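Local coordinates for protein beta-lactamase (Sebaldella termitidis, PDB 6N1N) that probably hydrolyses the beta-lactam ring of penicillin-type antibiotics to a substituted beta-amino acid, as a class D serine beta-lactamase, at residues S43-L48 and A217-N222. Numbering follows the deposited sequence.
Sequences SKIRRL and AVRIIN
Ile45, in the irregular run 43-48, offers its backbone carbonyl to the side chain of Arg219 on strand 217-222; no backbone-to-backbone hydrogen bond joins the two segments. Arg219 takes hold of that single oxygen end-on: NH1 and NH2 each donate to Ile45 O at 2.8 Å. The oxygen lies practically in the guanidinium plane, yet both nitrogens come to it from the same face of the carbonyl plane. Because the facing N-H bonds of NH1 and NH2 run nearly parallel on one rigid guanidinium, they cannot both aim straight at a single oxygen, and both N-H...O angles are bent, to about 142°. Arg219 CG stands anti to the backbone N, and the chain bends at chi3 (59°), which swings NE off the line of the extended CG-CD part. Ile45 adds CB, 3.7 Å from Arg219 NH2.

Arg47 crosses Arg219 at about a right angle and puts CG over one face of the Arg219 guanidinium, 3.5 Å from Arg219 NH1, toward the rim rather than the middle. The two guanidinium planes stand 86° apart, so the cations do not stack, although their NE atoms are 4.4 Å from one another. Salt bridges from Arg47 NH1 to Glu195 and from Arg47 NH2 to Glu198 probably offset the closeness of the like charges. Further along, Arg47 meets Ile221 tip to tip, Ile221 CD1 lying over a face of the Arg47 guanidinium, 3.5 Å from Arg47 NE. Ile221 also packs on Ile200 of the adjacent strand 198-209, and Arg219 touches Trp202 there.

The contact ties the loop leading from strand 34-37 to helix 56-63 onto a central strand of the mixed beta-sheet in the penicillin-binding transpeptidase fold shared by serine beta-lactamases, away from the predicted nucleophile Ser51.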
loop_
_atom_site.group_PDB
_atom_site.type_symbol
_atom_site.label_atom_id
_atom_site.label_comp_id
_atom_site.label_asym_id
_atom_site.label_seq_id
_atom_site.Cartn_x
_atom_site.Cartn_y
_atom_site.Cartn_z
ATOM N N SER A 43 3.771 14.722 -3.240
ATOM C CA SER A 43 3.215 13.573 -3.942
ATOM C C SER A 43 4.155 13.018 -5.006
ATOM O O SER A 43 3.921 11.897 -5.487
ATOM C CB SER A 43 1.879 13.974 -4.583
ATOM O OG SER A 43 1.000 14.500 -3.596
ATOM N N LYS A 44 5.194 13.767 -5.383
ATOM C CA LYS A 44 6.166 13.337 -6.388
ATOM C C LYS A 44 7.420 12.717 -5.770
ATOM O O LYS A 44 8.277 12.208 -6.503
ATOM C CB LYS A 44 6.642 14.516 -7.262
ATOM C CG LYS A 44 5.620 15.602 -7.556
ATOM C CD LYS A 44 4.604 15.222 -8.595
ATOM C CE LYS A 44 3.624 16.383 -8.772
ATOM N NZ LYS A 44 2.575 16.147 -9.792
ATOM N N ILE A 45 7.558 12.759 -4.464
ATOM C CA ILE A 45 8.777 12.314 -3.794
ATOM C C ILE A 45 8.712 10.819 -3.493
ATOM O O ILE A 45 7.779 10.340 -2.836
ATOM C CB ILE A 45 9.001 13.133 -2.513
ATOM C CG1 ILE A 45 9.212 14.621 -2.858
ATOM C CG2 ILE A 45 10.182 12.608 -1.743
ATOM C CD1 ILE A 45 9.220 15.525 -1.650
ATOM N N ARG A 46 9.743 10.086 -3.942
ATOM C CA ARG A 46 9.797 8.644 -3.732
ATOM C C ARG A 46 10.385 8.304 -2.371
ATOM O O ARG A 46 11.367 8.916 -1.933
ATOM C CB ARG A 46 10.645 7.982 -4.815
ATOM C CG ARG A 46 10.010 8.010 -6.195
ATOM C CD ARG A 46 10.900 7.349 -7.218
ATOM N NE ARG A 46 10.271 7.203 -8.526
ATOM C CZ ARG A 46 10.930 7.120 -9.673
ATOM N NH1 ARG A 46 12.263 7.176 -9.716
ATOM N NH2 ARG A 46 10.258 6.976 -10.795
ATOM N N ARG A 47 9.781 7.302 -1.708
ATOM C CA ARG A 47 10.319 6.728 -0.478
ATOM C C ARG A 47 10.093 5.221 -0.509
ATOM O O ARG A 47 9.289 4.721 -1.300
ATOM C CB ARG A 47 9.688 7.335 0.773
ATOM C CG ARG A 47 9.945 8.834 0.877
ATOM C CD ARG A 47 9.650 9.326 2.228
ATOM N NE ARG A 47 9.934 10.746 2.423
ATOM C CZ ARG A 47 11.055 11.239 2.946
ATOM N NH1 ARG A 47 12.052 10.443 3.312
ATOM N NH2 ARG A 47 11.176 12.549 3.114
ATOM N N LEU A 48 10.784 4.486 0.386
ATOM C CA LEU A 48 10.632 3.038 0.413
ATOM C C LEU A 48 9.160 2.674 0.622
ATOM O O LEU A 48 8.440 3.370 1.352
ATOM C CB LEU A 48 11.493 2.382 1.505
ATOM C CG LEU A 48 11.004 2.298 2.964
ATOM C CD1 LEU A 48 11.968 1.381 3.747
ATOM C CD2 LEU A 48 10.947 3.656 3.580
ATOM N N ALA A 217 -3.276 7.717 -1.358
ATOM C CA ALA A 217 -1.964 7.412 -0.809
ATOM C C ALA A 217 -1.687 8.470 0.248
ATOM O O ALA A 217 -1.511 9.642 -0.069
ATOM C CB ALA A 217 -0.873 7.400 -1.885
ATOM N N VAL A 218 -1.739 8.045 1.495
ATOM C CA VAL A 218 -1.407 8.870 2.639
ATOM C C VAL A 218 0.007 8.499 3.044
ATOM O O VAL A 218 0.352 7.313 3.122
ATOM C CB VAL A 218 -2.396 8.623 3.793
ATOM C CG1 VAL A 218 -1.862 9.216 5.097
ATOM C CG2 VAL A 218 -3.740 9.181 3.472
ATOM N N ARG A 219 0.847 9.495 3.252
ATOM C CA ARG A 219 2.209 9.207 3.671
ATOM C C ARG A 219 2.629 10.257 4.679
ATOM O O ARG A 219 2.879 11.422 4.329
ATOM C CB ARG A 219 3.174 9.147 2.500
ATOM C CG ARG A 219 4.512 8.615 2.943
ATOM C CD ARG A 219 5.509 8.531 1.825
ATOM N NE ARG A 219 5.778 9.814 1.183
ATOM C CZ ARG A 219 6.390 9.942 0.007
ATOM N NH1 ARG A 219 6.810 8.865 -0.683
ATOM N NH2 ARG A 219 6.571 11.157 -0.487
ATOM N N ILE A 220 2.748 9.813 5.910
ATOM C CA ILE A 220 3.098 10.643 7.042
ATOM C C ILE A 220 4.601 10.623 7.205
ATOM O O ILE A 220 5.230 9.555 7.140
ATOM C CB ILE A 220 2.410 10.117 8.314
ATOM C CG1 ILE A 220 0.893 10.245 8.145
ATOM C CG2 ILE A 220 2.923 10.820 9.568
ATOM C CD1 ILE A 220 0.120 9.447 9.157
ATOM N N ILE A 221 5.177 11.802 7.407
ATOM C CA ILE A 221 6.577 11.945 7.767
ATOM C C ILE A 221 6.609 12.420 9.208
ATOM O O ILE A 221 5.956 13.407 9.555
ATOM C CB ILE A 221 7.316 12.936 6.854
ATOM C CG1 ILE A 221 7.136 12.561 5.387
ATOM C CG2 ILE A 221 8.790 13.020 7.257
ATOM C CD1 ILE A 221 7.669 11.192 5.028
ATOM N N ASN A 222 7.336 11.706 10.044
ATOM C CA ASN A 222 7.366 12.003 11.461
ATOM C C ASN A 222 8.800 11.907 11.933
ATOM O O ASN A 222 9.437 10.864 11.767
ATOM C CB ASN A 222 6.492 11.033 12.240
ATOM C CG ASN A 222 6.653 11.195 13.709
ATOM O OD1 ASN A 222 6.605 12.325 14.232
ATOM N ND2 ASN A 222 6.864 10.086 14.403
#